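Local coordinates for protein Atp-dependent DNA ligase (Psychromonas sp., PDB 4D05) that probably seals breaks in DNA at the expense of ATP, passing through an enzyme-adenylate intermediate and using a nucleotide-binding domain joined to an OB-like domain, at residues 56-61 and 115-120; 74-79 and 91-96; 132-137 and 141-146; 204-207 and 211-214. All blocks are in the same frame, centred on the assembly; numbering follows the deposited sequence.

Interaction 1 of 4, residues 56-61 and 115-120; sequences SFPTTA and QTLVTD. With SO4 (sulfate ion), chain G.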
loop_
_atom_site.group_PDB
_atom_site.type_symbol
_atom_site.label_atom_id
_atom_site.label_comp_id
_atom_site.label_asym_id
_atom_site.label_seq_id
_atom_site.Cartn_x
_atom_site.Cartn_y
_atom_site.Cartn_z
ATOM N N SER A 56 -22.710 -5.444 -16.303
ATOM C CA SER A 56 -23.670 -4.824 -15.408
ATOM C C SER A 56 -23.229 -3.457 -14.872
ATOM O O SER A 56 -24.006 -2.751 -14.243
ATOM C CB SER A 56 -23.881 -5.747 -14.214
ATOM O OG SER A 56 -22.666 -5.770 -13.451
ATOM N N PHE A 57 -21.961 -3.119 -15.057
ATOM C CA PHE A 57 -21.385 -1.950 -14.391
ATOM C C PHE A 57 -22.094 -0.672 -14.833
ATOM O O PHE A 57 -22.474 -0.528 -16.006
ATOM C CB PHE A 57 -19.884 -1.792 -14.717
ATOM C CG PHE A 57 -18.969 -2.805 -14.052
ATOM C CD1 PHE A 57 -19.459 -3.915 -13.358
ATOM C CD2 PHE A 57 -17.611 -2.617 -14.135
ATOM C CE1 PHE A 57 -18.573 -4.830 -12.778
ATOM C CE2 PHE A 57 -16.712 -3.502 -13.586
ATOM C CZ PHE A 57 -17.187 -4.625 -12.885
ATOM N N PRO A 58 -22.267 0.268 -13.913
ATOM C CA PRO A 58 -22.801 1.591 -14.254
ATOM C C PRO A 58 -21.762 2.396 -15.044
ATOM O O PRO A 58 -20.602 2.010 -15.075
ATOM C CB PRO A 58 -23.039 2.226 -12.887
ATOM C CG PRO A 58 -22.000 1.615 -12.022
ATOM C CD PRO A 58 -21.887 0.179 -12.496
ATOM N N THR A 59 -22.178 3.468 -15.702
ATOM C CA THR A 59 -21.259 4.229 -16.524
ATOM C C THR A 59 -20.517 5.294 -15.709
ATOM O O THR A 59 -19.619 5.969 -16.214
ATOM C CB THR A 59 -21.917 4.805 -17.789
ATOM O OG1 THR A 59 -23.127 5.455 -17.442
ATOM C CG2 THR A 59 -22.248 3.674 -18.778
ATOM N N THR A 60 -20.871 5.422 -14.430
ATOM C CA THR A 60 -20.136 6.304 -13.520
ATOM C C THR A 60 -18.686 5.827 -13.466
ATOM O O THR A 60 -18.438 4.634 -13.322
ATOM C CB THR A 60 -20.730 6.211 -12.123
ATOM O OG1 THR A 60 -22.121 6.569 -12.173
ATOM C CG2 THR A 60 -20.010 7.115 -11.161
ATOM N N ALA A 61 -17.724 6.729 -13.625
ATOM C CA ALA A 61 -16.324 6.328 -13.495
ATOM C C ALA A 61 -16.021 5.876 -12.076
ATOM O O ALA A 61 -16.515 6.452 -11.110
ATOM C CB ALA A 61 -15.418 7.461 -13.881
ATOM N N GLN A 115 -22.100 3.014 -2.450
ATOM C CA GLN A 115 -22.929 1.982 -1.797
ATOM C C GLN A 115 -24.145 1.698 -2.670
ATOM O O GLN A 115 -24.482 0.552 -2.893
ATOM C CB GLN A 115 -23.403 2.399 -0.398
ATOM C CG GLN A 115 -22.274 2.553 0.620
ATOM C CD GLN A 115 -22.709 3.106 2.002
ATOM O OE1 GLN A 115 -23.231 4.223 2.113
ATOM N NE2 GLN A 115 -22.400 2.350 3.065
ATOM N N THR A 116 -24.792 2.752 -3.148
ATOM C CA THR A 116 -25.943 2.612 -4.040
ATOM C C THR A 116 -25.587 1.959 -5.365
ATOM O O THR A 116 -26.285 1.067 -5.819
ATOM C CB THR A 116 -26.626 3.970 -4.278
ATOM O OG1 THR A 116 -27.156 4.453 -3.041
ATOM C CG2 THR A 116 -27.781 3.811 -5.226
ATOM N N LEU A 117 -24.508 2.409 -5.996
ATOM C CA LEU A 117 -24.068 1.823 -7.254
ATOM C C LEU A 117 -23.840 0.307 -7.110
ATOM O O LEU A 117 -24.297 -0.488 -7.936
ATOM C CB LEU A 117 -22.784 2.495 -7.746
ATOM C CG LEU A 117 -22.876 3.962 -8.176
ATOM C CD1 LEU A 117 -21.475 4.434 -8.533
ATOM C CD2 LEU A 117 -23.834 4.150 -9.340
ATOM N N VAL A 118 -23.124 -0.097 -6.058
ATOM C CA VAL A 118 -22.864 -1.510 -5.844
ATOM C C VAL A 118 -24.149 -2.313 -5.600
ATOM O O VAL A 118 -24.339 -3.399 -6.185
ATOM C CB VAL A 118 -21.811 -1.710 -4.714
ATOM C CG1 VAL A 118 -21.740 -3.170 -4.294
ATOM C CG2 VAL A 118 -20.448 -1.183 -5.164
ATOM N N THR A 119 -25.033 -1.786 -4.755
ATOM C CA THR A 119 -26.298 -2.482 -4.431
ATOM C C THR A 119 -27.195 -2.624 -5.666
ATOM O O THR A 119 -27.753 -3.722 -5.945
ATOM C CB THR A 119 -27.027 -1.779 -3.255
ATOM O OG1 THR A 119 -26.174 -1.780 -2.098
ATOM C CG2 THR A 119 -28.297 -2.542 -2.903
ATOM N N ASP A 120 -27.291 -1.555 -6.439
ATOM C CA ASP A 120 -28.152 -1.531 -7.642
ATOM C C ASP A 120 -27.609 -2.458 -8.739
ATOM O O ASP A 120 -28.345 -3.124 -9.425
ATOM C CB ASP A 120 -28.265 -0.105 -8.194
ATOM C CG ASP A 120 -29.168 0.792 -7.333
ATOM O OD1 ASP A 120 -29.806 0.283 -6.378
ATOM O OD2 ASP A 120 -29.240 2.008 -7.610
HETATM S S SO4 G . -19.441 10.538 -12.922
HETATM O O1 SO4 G . -20.872 10.148 -12.885
HETATM O O2 SO4 G . -19.409 11.859 -13.592
HETATM O O3 SO4 G . -18.928 10.697 -11.492
HETATM O O4 SO4 G . -18.639 9.546 -13.736
#
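Gln115 O is gripped twice by Thr119, on the same helix that offers Leu117 to Pro58 and Thr60. Thr119 N makes the regular helical bond, and Thr119 OG1 adds a second at 3.0 Å from Gln115 O. The two donors arrive from opposite faces of the carbonyl plane, the hydroxyl tilted 32° out of it. Across the contact, by comparison, there is no hydrogen bond. Leu117 CD2 lies 4.1 Å from Pro58 CB, equally close to the ring's CG, and also beside the Thr60 hydroxyl, whereas Leu117 CD1 meets Thr60 CG2 at 4.0 Å. With CG anti to its own carbonyl carbon (chi1 -67°), Leu117 sends this fork out from helix 107-121 to the loop before strand 62-67, and both partners meet it at a slant. Leu100 also touches Leu117 and Thr60, while Leu126 backs Pro58, whose carbonyl accepts a bond from Trp34 NE1. On the flank of Thr60, a sulfate ion, probably from the crystallisation liquor, takes a hydrogen bond from Ala61 N to its O4 at 3.0 Å, with a nearly straight N-H...O angle of 164°. The loop and helix thus meet mainly through methyl and ring carbons, the Thr60 oxygen touching Leu117 only at van der Waals range, which implies a largely apolar surface contact without the directional constraint of a hydrogen bond.

Interaction 2 of 4, residues 74-79 and 91-96; sequences ETVSGI and KQIKFM. With SO4 (sulfate ion), chain C.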
loop_
_atom_site.group_PDB
_atom_site.type_symbol
_atom_site.label_atom_id
_atom_site.label_comp_id
_atom_site.label_asym_id
_atom_site.label_seq_id
_atom_site.Cartn_x
_atom_site.Cartn_y
_atom_site.Cartn_z
ATOM N N GLU A 74 -0.329 -12.657 -6.661
ATOM C CA GLU A 74 0.225 -13.179 -7.911
ATOM C C GLU A 74 -0.881 -13.796 -8.772
ATOM O O GLU A 74 -0.819 -13.735 -9.996
ATOM C CB GLU A 74 1.374 -14.163 -7.684
ATOM C CG GLU A 74 2.597 -13.515 -7.047
ATOM C CD GLU A 74 3.246 -12.372 -7.846
ATOM O OE1 GLU A 74 3.114 -12.298 -9.080
ATOM O OE2 GLU A 74 3.957 -11.546 -7.228
ATOM N N THR A 75 -1.869 -14.426 -8.154
ATOM C CA THR A 75 -2.967 -14.989 -8.926
ATOM C C THR A 75 -3.731 -13.916 -9.685
ATOM O O THR A 75 -3.930 -14.017 -10.892
ATOM C CB THR A 75 -3.914 -15.749 -8.050
ATOM O OG1 THR A 75 -3.189 -16.806 -7.397
ATOM C CG2 THR A 75 -5.038 -16.324 -8.893
ATOM N N VAL A 76 -4.168 -12.866 -8.975
ATOM C CA VAL A 76 -4.924 -11.816 -9.675
ATOM C C VAL A 76 -4.092 -11.073 -10.713
ATOM O O VAL A 76 -4.570 -10.778 -11.812
ATOM C CB VAL A 76 -5.654 -10.856 -8.686
ATOM C CG1 VAL A 76 -4.702 -9.909 -7.987
ATOM C CG2 VAL A 76 -6.738 -10.074 -9.431
ATOM N N SER A 77 -2.830 -10.817 -10.407
ATOM C CA SER A 77 -1.921 -10.169 -11.339
ATOM C C SER A 77 -1.727 -11.024 -12.595
ATOM O O SER A 77 -1.758 -10.509 -13.711
ATOM C CB SER A 77 -0.553 -9.941 -10.652
ATOM O OG SER A 77 0.343 -9.242 -11.527
ATOM N N GLY A 78 -1.592 -12.331 -12.422
ATOM C CA GLY A 78 -1.417 -13.230 -13.561
ATOM C C GLY A 78 -2.630 -13.249 -14.478
ATOM O O GLY A 78 -2.516 -13.336 -15.691
ATOM N N ILE A 79 -3.811 -13.182 -13.897
ATOM C CA ILE A 79 -5.017 -13.132 -14.718
ATOM C C ILE A 79 -5.106 -11.776 -15.437
ATOM O O ILE A 79 -5.372 -11.700 -16.632
ATOM C CB ILE A 79 -6.266 -13.371 -13.850
ATOM C CG1 ILE A 79 -6.268 -14.777 -13.250
ATOM C CG2 ILE A 79 -7.533 -13.136 -14.662
ATOM C CD1 ILE A 79 -7.251 -14.939 -12.088
ATOM N N LYS A 91 -13.731 -14.884 -13.410
ATOM C CA LYS A 91 -14.910 -15.130 -12.577
ATOM C C LYS A 91 -14.639 -15.036 -11.072
ATOM O O LYS A 91 -15.551 -14.761 -10.284
ATOM C CB LYS A 91 -15.515 -16.497 -12.936
ATOM C CG LYS A 91 -14.720 -17.686 -12.458
ATOM C CD LYS A 91 -15.146 -18.963 -13.150
ATOM C CE LYS A 91 -14.313 -20.126 -12.649
ATOM N NZ LYS A 91 -14.710 -21.407 -13.233
ATOM N N GLN A 92 -13.393 -15.261 -10.668
ATOM C CA GLN A 92 -13.045 -15.177 -9.251
ATOM C C GLN A 92 -12.615 -13.783 -8.808
ATOM O O GLN A 92 -12.413 -13.543 -7.609
ATOM C CB GLN A 92 -11.953 -16.153 -8.929
ATOM C CG GLN A 92 -10.661 -15.862 -9.565
ATOM C CD GLN A 92 -9.793 -17.120 -9.596
ATOM O OE1 GLN A 92 -9.456 -17.711 -8.533
ATOM N NE2 GLN A 92 -9.442 -17.556 -10.816
ATOM N N ILE A 93 -12.437 -12.880 -9.766
ATOM C CA ILE A 93 -12.040 -11.503 -9.474
ATOM C C ILE A 93 -13.239 -10.626 -9.067
ATOM O O ILE A 93 -14.338 -10.794 -9.562
ATOM C CB ILE A 93 -11.304 -10.888 -10.701
ATOM C CG1 ILE A 93 -10.061 -11.710 -11.003
ATOM C CG2 ILE A 93 -10.931 -9.454 -10.447
ATOM C CD1 ILE A 93 -9.242 -11.174 -12.142
ATOM N N LYS A 94 -13.011 -9.716 -8.134
ATOM C CA LYS A 94 -13.950 -8.663 -7.822
ATOM C C LYS A 94 -13.239 -7.339 -8.067
ATOM O O LYS A 94 -12.052 -7.171 -7.710
ATOM C CB LYS A 94 -14.391 -8.717 -6.349
ATOM C CG LYS A 94 -15.120 -9.996 -6.012
ATOM C CD LYS A 94 -15.018 -10.399 -4.569
ATOM C CE LYS A 94 -13.591 -10.833 -4.213
ATOM N NZ LYS A 94 -13.596 -11.495 -2.904
ATOM N N PHE A 95 -13.959 -6.411 -8.696
ATOM C CA PHE A 95 -13.558 -5.008 -8.775
ATOM C C PHE A 95 -14.042 -4.345 -7.503
ATOM O O PHE A 95 -15.257 -4.124 -7.311
ATOM C CB PHE A 95 -14.150 -4.357 -10.031
ATOM C CG PHE A 95 -13.662 -2.942 -10.317
ATOM C CD1 PHE A 95 -12.346 -2.565 -10.138
ATOM C CD2 PHE A 95 -14.547 -1.995 -10.794
ATOM C CE1 PHE A 95 -11.923 -1.262 -10.431
ATOM C CE2 PHE A 95 -14.130 -0.719 -11.095
ATOM C CZ PHE A 95 -12.815 -0.337 -10.890
HETATM N N MSE A 96 -13.094 -4.112 -6.601
HETATM C CA MSE A 96 -13.349 -3.585 -5.273
HETATM C C MSE A 96 -13.139 -2.095 -5.299
HETATM O O MSE A 96 -12.003 -1.618 -5.354
HETATM C CB MSE A 96 -12.345 -4.213 -4.264
HETATM C CG MSE A 96 -12.347 -5.737 -4.212
HETATM SE SE MSE A 96 -13.897 -6.596 -3.476
HETATM C CE MSE A 96 -13.786 -5.850 -1.676
HETATM S S SO4 C . 0.809 -13.267 -2.766
HETATM O O1 SO4 C . 1.034 -14.419 -1.842
HETATM O O2 SO4 C . -0.350 -12.457 -2.299
HETATM O O3 SO4 C . 2.048 -12.472 -2.724
HETATM O O4 SO4 C . 0.675 -13.804 -4.138
#
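Ile93 CD1 is the focus of the tight part, where two side chains of helix 73-80 converge on it. Ile79 CG2 comes within 3.6 Å of Ile93 CD1, the two branched chains reaching toward each other tip to tip. Val76 CG2 approaches the same methyl at 3.9 Å, but its side chain crosses that of Ile93 at about a right angle. Valine's torsion explains the fit: with chi1 at 74°, CG1 takes the place between the backbone N and carbonyl carbon, leaving CG2 anti to the N and free to face the isoleucine. All three residues are buried, and Leu66 of strand 62-67 packs on Ile93 as well. This is a helix laid on the sheet of the nucleotide-binding domain of a DNA ligase, caught where the chain enters strand 94-99. Farther along, that strand contributes Phe98 to the AMP pocket, and the Val76 side chain is itself about 11 Å from the bound AMP. The contact thins toward solvent at partly exposed Gln92, which meets a single residue of segment 74-79. Here Ile79 CD1 lies 3.6 Å from Gln92 NE2, and the two side chains cross at a slant. This is an apolar methyl beside an amide nitrogen whose N-H is used locally, for Gln92 NE2 donates to Gln89 O. At the helix's N-terminal end, Glu74 N donates to O4 of a sulfate at 2.9 Å with an almost linear N-H...O angle of 175°. Phe73 N binds the same ion, which probably came from the crystallisation liquor.

Interaction 3 of 4, residues 132-137 and 141-146; sequences QKIPNT and FDLLNK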
loop_
_atom_site.group_PDB
_atom_site.type_symbol
_atom_site.label_atom_id
_atom_site.label_comp_id
_atom_site.label_asym_id
_atom_site.label_seq_id
_atom_site.Cartn_x
_atom_site.Cartn_y
_atom_site.Cartn_z
ATOM N N GLN A 132 -14.996 2.646 7.302
ATOM C CA GLN A 132 -15.458 2.785 8.683
ATOM C C GLN A 132 -14.802 3.948 9.398
ATOM O O GLN A 132 -13.731 4.398 9.042
ATOM C CB GLN A 132 -15.243 1.486 9.476
ATOM C CG GLN A 132 -13.798 1.012 9.587
ATOM C CD GLN A 132 -13.685 -0.410 10.201
ATOM O OE1 GLN A 132 -13.963 -0.613 11.383
ATOM N NE2 GLN A 132 -13.273 -1.381 9.395
ATOM N N LYS A 133 -15.472 4.405 10.449
ATOM C CA LYS A 133 -14.905 5.402 11.336
ATOM C C LYS A 133 -14.317 4.739 12.584
ATOM O O LYS A 133 -14.887 3.796 13.164
ATOM C CB LYS A 133 -15.989 6.414 11.760
ATOM C CG LYS A 133 -16.377 7.399 10.673
ATOM C CD LYS A 133 -15.208 8.288 10.310
ATOM C CE LYS A 133 -15.581 9.523 9.538
ATOM N NZ LYS A 133 -16.391 10.510 10.355
ATOM N N ILE A 134 -13.199 5.292 13.012
ATOM C CA ILE A 134 -12.424 4.770 14.143
ATOM C C ILE A 134 -12.247 5.901 15.144
ATOM O O ILE A 134 -11.984 7.048 14.755
ATOM C CB ILE A 134 -11.048 4.253 13.623
ATOM C CG1 ILE A 134 -11.215 3.064 12.665
ATOM C CG2 ILE A 134 -10.136 3.830 14.739
ATOM C CD1 ILE A 134 -11.781 1.812 13.311
ATOM N N PRO A 135 -12.401 5.613 16.443
ATOM C CA PRO A 135 -12.502 6.742 17.380
ATOM C C PRO A 135 -11.188 7.400 17.806
ATOM O O PRO A 135 -11.208 8.564 18.255
ATOM C CB PRO A 135 -13.179 6.119 18.608
ATOM C CG PRO A 135 -12.825 4.668 18.524
ATOM C CD PRO A 135 -12.886 4.367 17.045
ATOM N N ASN A 136 -10.063 6.695 17.706
ATOM C CA ASN A 136 -8.802 7.237 18.199
ATOM C C ASN A 136 -7.651 6.422 17.664
ATOM O O ASN A 136 -7.853 5.351 17.106
ATOM C CB ASN A 136 -8.739 7.300 19.742
ATOM C CG ASN A 136 -9.154 6.000 20.387
ATOM O OD1 ASN A 136 -8.502 4.974 20.242
ATOM N ND2 ASN A 136 -10.286 6.038 21.100
ATOM N N THR A 137 -6.440 6.924 17.837
ATOM C CA THR A 137 -5.257 6.274 17.260
ATOM C C THR A 137 -4.949 4.904 17.872
ATOM O O THR A 137 -4.551 3.955 17.162
ATOM C CB THR A 137 -4.055 7.150 17.437
ATOM O OG1 THR A 137 -4.294 8.388 16.761
ATOM C CG2 THR A 137 -2.804 6.446 16.829
ATOM N N PHE A 141 -4.540 1.539 15.563
ATOM C CA PHE A 141 -3.367 0.662 15.525
ATOM C C PHE A 141 -3.766 -0.749 15.965
ATOM O O PHE A 141 -3.172 -1.736 15.554
ATOM C CB PHE A 141 -2.258 1.209 16.431
ATOM C CG PHE A 141 -1.433 2.326 15.847
ATOM C CD1 PHE A 141 -1.816 3.024 14.725
ATOM C CD2 PHE A 141 -0.203 2.655 16.444
ATOM C CE1 PHE A 141 -1.026 4.035 14.198
ATOM C CE2 PHE A 141 0.587 3.684 15.926
ATOM C CZ PHE A 141 0.147 4.370 14.785
ATOM N N ASP A 142 -4.786 -0.862 16.805
ATOM C CA ASP A 142 -5.315 -2.185 17.132
ATOM C C ASP A 142 -5.938 -2.816 15.878
ATOM O O ASP A 142 -5.721 -4.000 15.603
ATOM C CB ASP A 142 -6.362 -2.089 18.282
ATOM C CG ASP A 142 -6.528 -3.393 19.079
ATOM O OD1 ASP A 142 -5.565 -4.155 19.247
ATOM O OD2 ASP A 142 -7.660 -3.628 19.576
ATOM N N LEU A 143 -6.735 -2.030 15.154
ATOM C CA LEU A 143 -7.332 -2.480 13.891
ATOM C C LEU A 143 -6.245 -2.888 12.890
ATOM O O LEU A 143 -6.367 -3.925 12.246
ATOM C CB LEU A 143 -8.229 -1.406 13.291
ATOM C CG LEU A 143 -8.777 -1.728 11.910
ATOM C CD1 LEU A 143 -9.602 -2.995 11.891
ATOM C CD2 LEU A 143 -9.575 -0.553 11.440
ATOM N N LEU A 144 -5.191 -2.079 12.791
ATOM C CA LEU A 144 -4.076 -2.406 11.890
ATOM C C LEU A 144 -3.543 -3.805 12.234
ATOM O O LEU A 144 -3.282 -4.637 11.356
ATOM C CB LEU A 144 -3.000 -1.347 11.977
ATOM C CG LEU A 144 -1.762 -1.573 11.137
ATOM C CD1 LEU A 144 -2.112 -1.674 9.689
ATOM C CD2 LEU A 144 -0.804 -0.416 11.386
ATOM N N ASN A 145 -3.314 -4.053 13.518
ATOM C CA ASN A 145 -2.882 -5.383 13.928
ATOM C C ASN A 145 -3.851 -6.509 13.558
ATOM O O ASN A 145 -3.443 -7.568 13.112
ATOM C CB ASN A 145 -2.614 -5.446 15.443
ATOM C CG ASN A 145 -1.889 -6.729 15.814
ATOM O OD1 ASN A 145 -0.809 -7.018 15.268
ATOM N ND2 ASN A 145 -2.471 -7.509 16.689
ATOM N N LYS A 146 -5.149 -6.303 13.765
ATOM C CA LYS A 146 -6.125 -7.313 13.386
ATOM C C LYS A 146 -6.019 -7.668 11.904
ATOM O O LYS A 146 -6.037 -8.847 11.525
ATOM C CB LYS A 146 -7.525 -6.827 13.690
ATOM C CG LYS A 146 -7.810 -6.680 15.158
ATOM C CD LYS A 146 -9.278 -6.128 15.396
ATOM C CE LYS A 146 -9.583 -5.857 16.854
ATOM N NZ LYS A 146 -11.006 -5.350 16.969
#
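Phe141 meets Thr137 twice, through backbone and through side chain. Its N-H donates to Thr137 O at 2.9 Å with an N-H...O angle of 156°, the i to i+4 bond of a helical turn. Its ring lies alongside the threonine, both side chains pointing the same way, and receives Thr137 CG2 over one face: the methyl is 4.1 Å from the ring centroid and 14° off the normal, a CH-pi contact. Threonine's chi1 of -60° puts CG2 anti to the backbone N, on the side facing the ring. Tyr12 also touches both residues. Two positions on, Leu143 turns to the incoming loop. Its CD2 reaches Ile134 CD1 at 3.7 Å, the chains slanting across one another, and also lies 4.3 Å from Gln132 CD at the edge of the contact. Val23 of strand 21-26 packs on both Ile134 and Leu143, placing this apolar cluster between helix and sheet. Just ahead of Thr137, Asn136 OD1 accepts a hydrogen bond from Ala139 N. The whole is an N-capped helix start, with the entering loop folded back onto the first turns of helix 137-149.

Interaction 4 of 4, residues 204-207 and 211-214; sequences VKNE and TFKI. With SO4 (sulfate ion), chain E.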
loop_
_atom_site.group_PDB
_atom_site.type_symbol
_atom_site.label_atom_id
_atom_site.label_comp_id
_atom_site.label_asym_id
_atom_site.label_seq_id
_atom_site.Cartn_x
_atom_site.Cartn_y
_atom_site.Cartn_z
ATOM N N VAL A 204 25.058 3.072 7.818
ATOM C CA VAL A 204 24.632 2.981 6.428
ATOM C C VAL A 204 24.367 4.374 5.890
ATOM O O VAL A 204 24.121 5.292 6.655
ATOM C CB VAL A 204 23.378 2.110 6.249
ATOM C CG1 VAL A 204 23.615 0.720 6.813
ATOM C CG2 VAL A 204 22.128 2.761 6.881
ATOM N N LYS A 205 24.402 4.512 4.569
ATOM C CA LYS A 205 23.996 5.743 3.916
ATOM C C LYS A 205 22.887 5.403 2.925
ATOM O O LYS A 205 23.066 4.554 2.036
ATOM C CB LYS A 205 25.167 6.415 3.213
ATOM C CG LYS A 205 24.824 7.757 2.602
ATOM C CD LYS A 205 26.087 8.465 2.093
ATOM C CE LYS A 205 25.807 9.834 1.520
ATOM N NZ LYS A 205 27.076 10.504 1.045
ATOM N N ASN A 206 21.731 6.028 3.108
ATOM C CA ASN A 206 20.562 5.649 2.332
ATOM C C ASN A 206 20.437 6.456 1.053
ATOM O O ASN A 206 21.315 7.286 0.720
ATOM C CB ASN A 206 19.268 5.683 3.175
ATOM C CG ASN A 206 18.782 7.093 3.491
ATOM O OD1 ASN A 206 19.314 8.084 2.991
ATOM N ND2 ASN A 206 17.759 7.186 4.338
ATOM N N GLU A 207 19.361 6.192 0.309
ATOM C CA GLU A 207 19.236 6.773 -1.009
ATOM C C GLU A 207 18.873 8.268 -0.954
ATOM O O GLU A 207 18.967 8.970 -1.953
ATOM C CB GLU A 207 18.279 5.920 -1.859
ATOM C CG GLU A 207 18.710 4.427 -1.779
ATOM C CD GLU A 207 18.067 3.514 -2.816
ATOM O OE1 GLU A 207 16.821 3.492 -2.916
ATOM O OE2 GLU A 207 18.827 2.795 -3.521
ATOM N N THR A 211 23.177 9.438 6.505
ATOM C CA THR A 211 23.972 8.421 7.171
ATOM C C THR A 211 23.442 8.224 8.599
ATOM O O THR A 211 23.229 9.186 9.350
ATOM C CB THR A 211 25.467 8.814 7.208
ATOM O OG1 THR A 211 25.950 8.898 5.877
ATOM C CG2 THR A 211 26.303 7.800 7.960
ATOM N N PHE A 212 23.260 6.969 8.980
ATOM C CA PHE A 212 22.709 6.646 10.302
ATOM C C PHE A 212 23.088 5.270 10.753
ATOM O O PHE A 212 23.546 4.432 9.956
ATOM C CB PHE A 212 21.175 6.817 10.351
ATOM C CG PHE A 212 20.433 5.929 9.405
ATOM C CD1 PHE A 212 20.322 6.272 8.064
ATOM C CD2 PHE A 212 19.859 4.738 9.852
ATOM C CE1 PHE A 212 19.634 5.439 7.168
ATOM C CE2 PHE A 212 19.152 3.911 8.994
ATOM C CZ PHE A 212 19.052 4.261 7.631
ATOM N N LYS A 213 22.917 5.057 12.055
ATOM C CA LYS A 213 23.260 3.787 12.704
ATOM C C LYS A 213 22.087 2.813 12.720
ATOM O O LYS A 213 20.968 3.196 13.021
ATOM C CB LYS A 213 23.677 4.080 14.145
ATOM C CG LYS A 213 24.033 2.876 14.960
ATOM C CD LYS A 213 24.502 3.259 16.350
ATOM C CE LYS A 213 23.334 3.497 17.294
ATOM N NZ LYS A 213 23.882 3.581 18.681
ATOM N N ILE A 214 22.371 1.541 12.474
ATOM C CA ILE A 214 21.424 0.461 12.651
ATOM C C ILE A 214 22.033 -0.577 13.574
ATOM O O ILE A 214 23.054 -1.208 13.227
ATOM C CB ILE A 214 21.022 -0.206 11.313
ATOM C CG1 ILE A 214 20.320 0.799 10.412
ATOM C CG2 ILE A 214 20.133 -1.421 11.554
ATOM C CD1 ILE A 214 20.074 0.257 9.010
HETATM S S SO4 E . 28.516 12.522 3.704
HETATM O O1 SO4 E . 27.088 12.575 3.366
HETATM O O2 SO4 E . 29.140 13.784 3.277
HETATM O O3 SO4 E . 28.725 12.268 5.152
HETATM O O4 SO4 E . 29.097 11.423 2.931
#
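Val204 sets one methyl over the face of the Phe212 ring: CG2 lies 3.7 Å from the centroid, 20° off the normal and shifted toward the rim, a close CH-pi contact. The valine's chi1 of -57° places CG2 between its backbone N and carbonyl carbon, the rotation that lets this branch meet the ring. The same methyl touches Ile214 CD1 at 3.9 Å, the two side chains crossing at about a right angle. Asn206 approaches the ring differently, ND2 standing 3.8 Å from Phe212 CE1 with the amide plane turned 69° from the ring plane. That amide is anchored at both ends: ND2 bonds to Tyr235 OH, whose ring also meets Phe212 edge-to-face, while OD1 accepts from Val210 N and from Glu208 N, the latter forming an Asx turn. Strands 199-206 and 211-214 form an antiparallel hairpin at the border of the OB-like domain's sheet. Val204 and Phe212 are a hydrogen-bonded pair, joined by Val204 N to Phe212 O at 3.0 Å and by Phe212 N to Val204 O at the same length; Ile214 and Ile202 are backbone-bonded beyond. On the other face, exposed Lys205 and Thr211 form a non-hydrogen-bonded pair, Lys205 CG slanting past Thr211 OG1 at 3.6 Å. The lysine then runs on extended, and its NZ binds O4 of a sulfate ion, probably from the crystallisation liquor, at 2.9 Å as well as O1.

Interactions 1, 2 and 3 belong to the nucleotide-binding domain, interaction 4 to the OB-like domain, about 49 Å from interaction 1 between centres. Interactions 2 and 4 are buried, whereas 1 and 3 lie at the surface. Along the chain, interaction 2 is nested within the loop closed by interaction 1, and the two touch where Phe57 CE2 packs on Phe95 CD2 at 3.8 Å. Interactions 1 and 2 each set a helix against a loop or strand-entry segment, mostly through apolar groups, without cross-segment hydrogen bonds. Interactions 3 and 4 are local, with three residues between the segments, and combine one and two backbone bonds, respectively, with a methyl over a phenylalanine face, in a helix start and a hairpin.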